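Protein yahD a copper inducible hydrolase (Lactococcus lactis subsp. lactis, PDB 3OG9) is a copper-inducible alpha/beta hydrolase that binds D-malate in its pocket and probably has hydrolase activity. Local coordinates at residues A[58-63]-A[113-118]; A[64-67]-A[72-75]; A[81-86]-A[122-127]. All blocks are in the same frame, centred on the assembly; numbering follows the deposited sequence.

Contact 1. Residues A[58-63]-A[113-118]; sequences NRYFKL and ANVALN. With MLT (D-malate), chain C.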
loop_
_atom_site.group_PDB
_atom_site.type_symbol
_atom_site.label_atom_id
_atom_site.label_comp_id
_atom_site.label_asym_id
_atom_site.label_seq_id
_atom_site.Cartn_x
_atom_site.Cartn_y
_atom_site.Cartn_z
ATOM N N ASN A 58 14.805 -2.013 5.985
ATOM C CA ASN A 58 14.067 -2.476 4.800
ATOM C C ASN A 58 13.166 -1.369 4.262
ATOM O O ASN A 58 12.490 -0.712 5.048
ATOM C CB ASN A 58 13.209 -3.711 5.141
ATOM C CG ASN A 58 14.036 -4.923 5.490
ATOM O OD1 ASN A 58 15.191 -5.047 5.068
ATOM N ND2 ASN A 58 13.436 -5.855 6.222
ATOM N N ARG A 59 13.151 -1.184 2.943
ATOM C CA ARG A 59 12.304 -0.170 2.268
ATOM C C ARG A 59 11.994 -0.637 0.853
ATOM O O ARG A 59 12.697 -1.498 0.313
ATOM C CB ARG A 59 13.032 1.185 2.147
ATOM C CG ARG A 59 13.079 2.054 3.396
ATOM C CD ARG A 59 13.775 3.392 3.086
ATOM N NE ARG A 59 13.139 3.999 1.927
ATOM C CZ ARG A 59 12.050 4.767 1.979
ATOM N NH1 ARG A 59 11.493 5.075 3.138
ATOM N NH2 ARG A 59 11.515 5.228 0.859
ATOM N N TYR A 60 10.977 -0.039 0.231
ATOM C CA TYR A 60 10.648 -0.357 -1.168
ATOM C C TYR A 60 11.382 0.459 -2.214
ATOM O O TYR A 60 11.460 0.043 -3.368
ATOM C CB TYR A 60 9.145 -0.270 -1.410
ATOM C CG TYR A 60 8.436 -1.412 -0.758
ATOM C CD1 TYR A 60 8.368 -2.664 -1.378
ATOM C CD2 TYR A 60 7.896 -1.265 0.543
ATOM C CE1 TYR A 60 7.747 -3.736 -0.738
ATOM C CE2 TYR A 60 7.264 -2.340 1.175
ATOM C CZ TYR A 60 7.181 -3.547 0.530
ATOM O OH TYR A 60 6.565 -4.608 1.166
ATOM N N PHE A 61 11.921 1.611 -1.839
ATOM C CA PHE A 61 12.648 2.465 -2.807
ATOM C C PHE A 61 13.549 3.410 -2.031
ATOM O O PHE A 61 13.392 3.573 -0.823
ATOM C CB PHE A 61 11.670 3.230 -3.758
ATOM C CG PHE A 61 10.845 4.258 -3.059
ATOM C CD1 PHE A 61 11.341 5.552 -2.862
ATOM C CD2 PHE A 61 9.613 3.923 -2.522
ATOM C CE1 PHE A 61 10.609 6.511 -2.169
ATOM C CE2 PHE A 61 8.859 4.894 -1.812
ATOM C CZ PHE A 61 9.361 6.203 -1.653
ATOM N N LYS A 62 14.536 3.973 -2.713
ATOM C CA LYS A 62 15.586 4.752 -2.038
ATOM C C LYS A 62 15.129 6.161 -1.687
ATOM O O LYS A 62 14.253 6.728 -2.357
ATOM C CB LYS A 62 16.806 4.843 -2.951
ATOM C CG LYS A 62 17.553 3.531 -3.074
ATOM C CD LYS A 62 18.529 3.570 -4.257
ATOM C CE LYS A 62 19.914 4.016 -3.837
ATOM N NZ LYS A 62 20.027 5.466 -3.537
ATOM N N LEU A 63 15.742 6.717 -0.640
ATOM C CA LEU A 63 15.628 8.113 -0.270
ATOM C C LEU A 63 16.849 8.831 -0.817
ATOM O O LEU A 63 17.803 8.170 -1.272
ATOM C CB LEU A 63 15.613 8.277 1.259
ATOM C CG LEU A 63 14.343 7.681 1.918
ATOM C CD1 LEU A 63 14.400 7.809 3.430
ATOM C CD2 LEU A 63 13.043 8.314 1.348
ATOM N N ALA A 113 2.337 1.269 1.793
ATOM C CA ALA A 113 1.071 1.880 1.377
ATOM C C ALA A 113 1.321 2.874 0.222
ATOM O O ALA A 113 0.563 2.933 -0.752
ATOM C CB ALA A 113 0.430 2.589 2.573
ATOM N N ASN A 114 2.408 3.631 0.336
ATOM C CA ASN A 114 2.799 4.636 -0.656
ATOM C C ASN A 114 3.101 4.029 -2.001
ATOM O O ASN A 114 2.707 4.577 -3.051
ATOM C CB ASN A 114 4.029 5.418 -0.120
ATOM C CG ASN A 114 3.675 6.242 1.087
ATOM O OD1 ASN A 114 2.496 6.483 1.313
ATOM N ND2 ASN A 114 4.679 6.699 1.863
ATOM N N VAL A 115 3.772 2.883 -1.956
ATOM C CA VAL A 115 4.181 2.149 -3.139
ATOM C C VAL A 115 2.972 1.528 -3.836
ATOM O O VAL A 115 2.859 1.592 -5.078
ATOM C CB VAL A 115 5.298 1.143 -2.745
ATOM C CG1 VAL A 115 5.389 -0.069 -3.674
ATOM C CG2 VAL A 115 6.626 1.894 -2.690
ATOM N N ALA A 116 2.065 0.959 -3.038
ATOM C CA ALA A 116 0.783 0.384 -3.551
ATOM C C ALA A 116 -0.062 1.459 -4.261
ATOM O O ALA A 116 -0.606 1.255 -5.373
ATOM C CB ALA A 116 -0.017 -0.247 -2.412
ATOM N N LEU A 117 -0.169 2.595 -3.589
ATOM C CA LEU A 117 -0.935 3.728 -4.087
ATOM C C LEU A 117 -0.332 4.303 -5.358
ATOM O O LEU A 117 -1.039 4.644 -6.308
ATOM C CB LEU A 117 -0.999 4.796 -3.018
ATOM C CG LEU A 117 -1.951 4.502 -1.878
ATOM C CD1 LEU A 117 -1.665 5.525 -0.765
ATOM C CD2 LEU A 117 -3.411 4.553 -2.353
ATOM N N ASN A 118 0.992 4.368 -5.392
ATOM C CA ASN A 118 1.667 4.827 -6.600
ATOM C C ASN A 118 1.507 3.866 -7.798
ATOM O O ASN A 118 1.207 4.312 -8.906
ATOM C CB ASN A 118 3.141 5.116 -6.293
ATOM C CG ASN A 118 3.863 5.763 -7.471
ATOM O OD1 ASN A 118 4.461 5.073 -8.291
ATOM N ND2 ASN A 118 3.800 7.091 -7.553
HETATM C C1 MLT C . 8.213 6.788 2.303
HETATM O O1 MLT C . 9.449 6.634 2.109
HETATM O O2 MLT C . 7.379 6.072 1.697
HETATM C C2 MLT C . 7.720 7.858 3.253
HETATM O O3 MLT C . 8.786 8.628 3.778
HETATM C C3 MLT C . 6.874 7.265 4.380
HETATM C C4 MLT C . 7.660 6.392 5.328
HETATM O O4 MLT C . 7.342 6.430 6.536
HETATM O O5 MLT C . 8.592 5.621 4.976
#
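The D-malate pocket of this alpha/beta hydrolase is lined here by Arg59 and Phe61 of a loop and Asn114 of helix 111-121, the helix after the probable nucleophile elbow; behind them Tyr60 and Phe61 pack on Val115. In one of its two modelled conformers Val115 CG2 lies 3.6 Å from Tyr60 CB and also 3.6 Å from Phe61 CD2, at the edge of the Phe61 ring, a detail less certain for that. With chi1 at 67°, Phe61 CG sits between its backbone N and carbonyl carbon, and the ring is carried toward the helix, sliding past Val115 in the opposite direction. The Tyr60 hydroxyl points elsewhere, to Ile48 O and His23 N, and its ring stacks on His23.

Beside this packing the ligand spans the two segments through one carboxylate. Arg59 NH1 and NH2 both donate to malate O1, each at 2.8 Å, with O1 at the guanidinium edge. On the helix side Asn114 ND2 donates to malate O2 at 2.8 Å and 165°, nearly straight, while its OD1 accepts from Met136 N, which fixes the amide's rotation. The arginine is itself held: its chain bends at chi3 (52°), and NE and NH2 both donate to Phe61 O, the NE bond being 2.8 Å long and almost in line with the carbonyl. Leu63 CG covers one guanidinium face.

Four of the guanidinium N-H groups are committed within one plane, two to the loop backbone and two to malate. This is consistent with a site suited to a carboxylate, the arginine's positive charge probably stabilising the anion between loop and helix.

Contact 2. Residues A[64-67]-A[72-75]; sequences RGLG and ENFD. With MLT (D-malate), chain C.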
loop_
_atom_site.group_PDB
_atom_site.type_symbol
_atom_site.label_atom_id
_atom_site.label_comp_id
_atom_site.label_asym_id
_atom_site.label_seq_id
_atom_site.Cartn_x
_atom_site.Cartn_y
_atom_site.Cartn_z
ATOM N N ARG A 64 16.836 10.161 -0.726
ATOM C CA ARG A 64 17.915 10.990 -1.295
ATOM C C ARG A 64 19.132 11.390 -0.398
ATOM O O ARG A 64 19.998 12.112 -0.859
ATOM C CB ARG A 64 17.349 12.163 -2.144
ATOM C CG ARG A 64 16.569 11.731 -3.397
ATOM C CD ARG A 64 16.513 12.918 -4.380
ATOM N NE ARG A 64 15.475 12.762 -5.417
ATOM C CZ ARG A 64 15.641 12.088 -6.546
ATOM N NH1 ARG A 64 16.796 11.468 -6.795
ATOM N NH2 ARG A 64 14.628 12.029 -7.436
ATOM N N GLY A 65 19.287 10.990 0.869
ATOM C CA GLY A 65 19.019 11.682 2.122
ATOM C C GLY A 65 19.032 13.173 2.350
ATOM O O GLY A 65 20.043 13.842 2.755
ATOM N N LEU A 66 17.824 13.653 2.151
ATOM C CA LEU A 66 17.373 14.970 2.425
ATOM C C LEU A 66 16.218 14.704 3.413
ATOM O O LEU A 66 15.063 15.034 3.145
ATOM C CB LEU A 66 16.883 15.594 1.105
ATOM C CG LEU A 66 17.975 15.726 0.033
ATOM C CD1 LEU A 66 17.407 16.387 -1.215
ATOM C CD2 LEU A 66 19.125 16.552 0.624
ATOM N N GLY A 67 16.562 14.115 4.564
ATOM C CA GLY A 67 15.567 13.831 5.636
ATOM C C GLY A 67 14.789 15.029 6.185
ATOM O O GLY A 67 13.738 14.861 6.837
ATOM N N GLU A 72 10.928 15.834 -2.003
ATOM C CA GLU A 72 12.304 15.985 -2.481
ATOM C C GLU A 72 13.230 14.856 -2.015
ATOM O O GLU A 72 14.277 14.640 -2.628
ATOM C CB GLU A 72 12.925 17.350 -2.080
ATOM C CG GLU A 72 12.217 18.578 -2.713
ATOM C CD GLU A 72 10.942 19.006 -1.955
ATOM O OE1 GLU A 72 10.628 18.399 -0.898
ATOM O OE2 GLU A 72 10.248 19.960 -2.417
ATOM N N ASN A 73 12.868 14.157 -0.945
ATOM C CA ASN A 73 13.686 13.025 -0.488
ATOM C C ASN A 73 13.396 11.694 -1.180
ATOM O O ASN A 73 14.092 10.720 -0.936
ATOM C CB ASN A 73 13.564 12.837 1.040
ATOM C CG ASN A 73 14.774 12.123 1.637
ATOM O OD1 ASN A 73 15.852 12.101 1.047
ATOM N ND2 ASN A 73 14.596 11.532 2.804
ATOM N N PHE A 74 12.377 11.638 -2.041
ATOM C CA PHE A 74 12.006 10.357 -2.667
ATOM C C PHE A 74 12.747 10.231 -3.990
ATOM O O PHE A 74 12.600 11.085 -4.885
ATOM C CB PHE A 74 10.488 10.262 -2.857
ATOM C CG PHE A 74 9.685 10.496 -1.593
ATOM C CD1 PHE A 74 10.131 10.018 -0.361
ATOM C CD2 PHE A 74 8.422 11.105 -1.657
ATOM C CE1 PHE A 74 9.363 10.221 0.811
ATOM C CE2 PHE A 74 7.654 11.314 -0.498
ATOM C CZ PHE A 74 8.122 10.878 0.742
ATOM N N ASP A 75 13.555 9.185 -4.112
ATOM C CA ASP A 75 14.265 8.901 -5.374
ATOM C C ASP A 75 13.307 8.281 -6.420
ATOM O O ASP A 75 12.985 7.074 -6.403
ATOM C CB ASP A 75 15.496 8.046 -5.093
ATOM C CG ASP A 75 16.298 7.717 -6.341
ATOM O OD1 ASP A 75 15.770 7.890 -7.459
ATOM O OD2 ASP A 75 17.455 7.255 -6.184
HETATM C C1 MLT C . 8.213 6.788 2.303
HETATM O O1 MLT C . 9.449 6.634 2.109
HETATM O O2 MLT C . 7.379 6.072 1.697
HETATM C C2 MLT C . 7.720 7.858 3.253
HETATM O O3 MLT C . 8.786 8.628 3.778
HETATM C C3 MLT C . 6.874 7.265 4.380
HETATM C C4 MLT C . 7.660 6.392 5.328
HETATM O O4 MLT C . 7.342 6.430 6.536
HETATM O O5 MLT C . 8.592 5.621 4.976
HETATM O O HOH W 1 17.227 9.596 -8.882
#
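Asn73 OD1 is gripped by two backbone amides of the facing segment, Arg64 N at 2.8 Å and Leu66 N at 2.7 Å. The Leu66 bond is nearly straight (173°), and the two donors reach the oxygen from opposite faces of the amide plane, each well out of it. Chi1 of -156° sets Asn73 CG opposite its own backbone N, which brings OD1 into the turn formed by residues 64-66. A weak bond from Arg64 N to Asn73 O adds to the grip.

Outside this centre, the extended Arg64 side chain runs along the backbone of 72-75. Its CD approaches Glu72 O to 3.3 Å, and Asp75 CA lies over the centre of one guanidinium face. Arg64 NH1 and Asp75 OD1 form a long salt bridge of 3.8 Å, with the oxygen well out of the guanidinium plane; a water joins the same two atoms, accepting from NH1 and donating to OD1. Asp75 OD1 also caps Ser78 N.

On the pocket side, Phe74 CE1 comes within 3.4 Å of malate O3, which lies at the ring edge. The whole turn belongs to the long loop between strand 45-48 and helix 76-97, with Asp75 as the N-cap of that helix.

Contact 3. Residues A[81-86]-A[122-127]; sequences EETDWL and RGKINF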
loop_
_atom_site.group_PDB
_atom_site.type_symbol
_atom_site.label_atom_id
_atom_site.label_comp_id
_atom_site.label_asym_id
_atom_site.label_seq_id
_atom_site.Cartn_x
_atom_site.Cartn_y
_atom_site.Cartn_z
ATOM N N GLU A 81 11.957 2.060 -10.850
ATOM C CA GLU A 81 12.595 0.753 -11.055
ATOM C C GLU A 81 11.986 -0.326 -10.136
ATOM O O GLU A 81 11.700 -1.452 -10.574
ATOM C CB GLU A 81 14.109 0.834 -10.854
ATOM C CG GLU A 81 14.811 1.645 -11.941
ATOM C CD GLU A 81 16.131 2.276 -11.462
ATOM O OE1 GLU A 81 16.704 1.810 -10.450
ATOM O OE2 GLU A 81 16.595 3.247 -12.105
ATOM N N GLU A 82 11.771 0.026 -8.867
ATOM C CA GLU A 82 11.326 -0.976 -7.877
ATOM C C GLU A 82 9.861 -1.306 -8.077
ATOM O O GLU A 82 9.440 -2.457 -7.859
ATOM C CB GLU A 82 11.569 -0.509 -6.445
ATOM C CG GLU A 82 13.057 -0.392 -6.092
ATOM C CD GLU A 82 13.789 -1.720 -6.236
ATOM O OE1 GLU A 82 13.318 -2.768 -5.729
ATOM O OE2 GLU A 82 14.843 -1.721 -6.896
ATOM N N THR A 83 9.082 -0.323 -8.516
ATOM C CA THR A 83 7.675 -0.630 -8.822
ATOM C C THR A 83 7.507 -1.494 -10.094
ATOM O O THR A 83 6.583 -2.302 -10.165
ATOM C CB THR A 83 6.759 0.579 -8.832
ATOM O OG1 THR A 83 7.217 1.552 -9.773
ATOM C CG2 THR A 83 6.664 1.200 -7.399
ATOM N N ASP A 84 8.411 -1.358 -11.061
ATOM C CA ASP A 84 8.432 -2.295 -12.215
ATOM C C ASP A 84 8.757 -3.686 -11.716
ATOM O O ASP A 84 8.110 -4.681 -12.103
ATOM C CB ASP A 84 9.447 -1.886 -13.268
ATOM C CG ASP A 84 8.966 -0.735 -14.140
ATOM O OD1 ASP A 84 7.805 -0.300 -14.028
ATOM O OD2 ASP A 84 9.786 -0.250 -14.919
ATOM N N TRP A 85 9.747 -3.763 -10.830
ATOM C CA TRP A 85 10.146 -5.039 -10.255
ATOM C C TRP A 85 9.004 -5.665 -9.455
ATOM O O TRP A 85 8.677 -6.844 -9.643
ATOM C CB TRP A 85 11.384 -4.897 -9.352
ATOM C CG TRP A 85 11.604 -6.209 -8.618
ATOM C CD1 TRP A 85 12.152 -7.347 -9.121
ATOM C CD2 TRP A 85 11.187 -6.513 -7.288
ATOM N NE1 TRP A 85 12.153 -8.342 -8.158
ATOM C CE2 TRP A 85 11.556 -7.850 -7.027
ATOM C CE3 TRP A 85 10.574 -5.769 -6.271
ATOM C CZ2 TRP A 85 11.321 -8.458 -5.804
ATOM C CZ3 TRP A 85 10.344 -6.376 -5.056
ATOM C CH2 TRP A 85 10.709 -7.717 -4.839
ATOM N N LEU A 86 8.372 -4.857 -8.594
ATOM C CA LEU A 86 7.317 -5.370 -7.741
ATOM C C LEU A 86 6.082 -5.820 -8.539
ATOM O O LEU A 86 5.513 -6.833 -8.240
ATOM C CB LEU A 86 6.922 -4.338 -6.665
ATOM C CG LEU A 86 5.903 -4.769 -5.592
ATOM C CD1 LEU A 86 6.323 -6.019 -4.860
ATOM C CD2 LEU A 86 5.692 -3.616 -4.603
ATOM N N ARG A 122 -0.377 4.820 -11.221
ATOM C CA ARG A 122 0.412 4.728 -12.435
ATOM C C ARG A 122 -0.132 3.661 -13.368
ATOM O O ARG A 122 0.394 3.515 -14.478
ATOM C CB ARG A 122 1.872 4.381 -12.094
ATOM C CG ARG A 122 2.715 5.548 -11.547
ATOM C CD ARG A 122 3.138 6.450 -12.681
ATOM N NE ARG A 122 4.062 7.517 -12.318
ATOM C CZ ARG A 122 4.572 8.361 -13.206
ATOM N NH1 ARG A 122 4.234 8.249 -14.484
ATOM N NH2 ARG A 122 5.411 9.314 -12.838
ATOM N N GLY A 123 -1.114 2.872 -12.907
ATOM C CA GLY A 123 -1.679 1.757 -13.699
ATOM C C GLY A 123 -0.742 0.568 -13.913
ATOM O O GLY A 123 -0.862 -0.157 -14.904
ATOM N N LYS A 124 0.186 0.355 -12.984
ATOM C CA LYS A 124 1.114 -0.769 -13.090
ATOM C C LYS A 124 0.508 -2.074 -12.553
ATOM O O LYS A 124 0.886 -3.166 -13.008
ATOM C CB LYS A 124 2.443 -0.468 -12.399
ATOM C CG LYS A 124 3.264 0.697 -12.962
ATOM C CD LYS A 124 4.675 0.665 -12.314
ATOM C CE LYS A 124 5.563 1.767 -12.854
ATOM N NZ LYS A 124 7.040 1.614 -12.534
ATOM N N ILE A 125 -0.414 -1.965 -11.594
ATOM C CA ILE A 125 -1.173 -3.120 -11.082
ATOM C C ILE A 125 -2.666 -2.743 -10.971
ATOM O O ILE A 125 -3.016 -1.699 -10.425
ATOM C CB ILE A 125 -0.691 -3.650 -9.675
ATOM C CG1 ILE A 125 0.788 -4.025 -9.662
ATOM C CG2 ILE A 125 -1.467 -4.927 -9.258
ATOM C CD1 ILE A 125 1.273 -4.908 -8.423
ATOM N N ASN A 126 -3.525 -3.618 -11.485
ATOM C CA ASN A 126 -4.972 -3.456 -11.383
ATOM C C ASN A 126 -5.535 -4.117 -10.109
ATOM O O ASN A 126 -6.304 -5.097 -10.183
ATOM C CB ASN A 126 -5.624 -4.043 -12.638
ATOM C CG ASN A 126 -7.101 -3.697 -12.748
ATOM O OD1 ASN A 126 -7.538 -2.600 -12.380
ATOM N ND2 ASN A 126 -7.874 -4.645 -13.231
ATOM N N PHE A 127 -5.148 -3.588 -8.945
ATOM C CA PHE A 127 -5.755 -4.038 -7.674
ATOM C C PHE A 127 -7.276 -3.831 -7.699
ATOM O O PHE A 127 -7.783 -2.858 -8.280
ATOM C CB PHE A 127 -5.227 -3.242 -6.467
ATOM C CG PHE A 127 -3.752 -3.410 -6.185
ATOM C CD1 PHE A 127 -3.228 -4.649 -5.835
ATOM C CD2 PHE A 127 -2.911 -2.296 -6.218
ATOM C CE1 PHE A 127 -1.856 -4.794 -5.546
ATOM C CE2 PHE A 127 -1.560 -2.416 -5.935
ATOM C CZ PHE A 127 -1.026 -3.669 -5.603
#
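Chi1 of 58° on Thr83 puts OG1 between the backbone N and the carbonyl carbon, while chi1 of -78° on Asp84 swings its carboxylate back to the same side of the helix; an extended Lys124 chain brings NZ to both. NZ donates to Thr83 OG1 at 2.8 Å and forms a salt bridge with Asp84 OD1 at 2.5 Å, shorter than usual and doubtful in its exact length. The ammonium meets OD1 from well above the carboxylate plane. Lys124 crosses Thr83 at about a right angle, and the closest pair of CA atoms, Asp84 CA and Lys124 CA, is 7.5 Å apart, so side chains do the bridging.

Asp80 OD1, one turn earlier on the helix, gives NZ a second acidic partner, and the two carboxylates would be expected to stabilise the lysine's charge. Thr83 OG1 is also tied to its own helix through Leu79 O and Asp80 O, which holds it where it can accept from the ammonium.

Lys124 follows Gly123, whose positive phi belongs to the Schellman motif ending helix 111-121. The contact links the flank of helix 76-97 to the loop leading into strand 129-133, with Thr83 and Leu86 packed on Met119 of helix 111-121.

Helix 76-97 and the loop before it connect all three contacts. Contact 2 is nested within the chain loop closed by contact 1, their centres about 13 Å apart, and the two touch where Phe61 CE1 packs on Phe74 CB and Leu63 meets Asn73 and Phe74; both reach the malate. Contacts 1 and 3, centres about 11 Å apart, alternate along the chain and share helix 111-121 and its exit, with Val115 packing on Leu86 and Thr83. Contacts 2 and 3 follow in series, centres about 21 Å and nearest atoms about 7 Å apart. Together they run from the exposed turn, through the ligand pocket, to the end of helix 111-121, beside the central sheet.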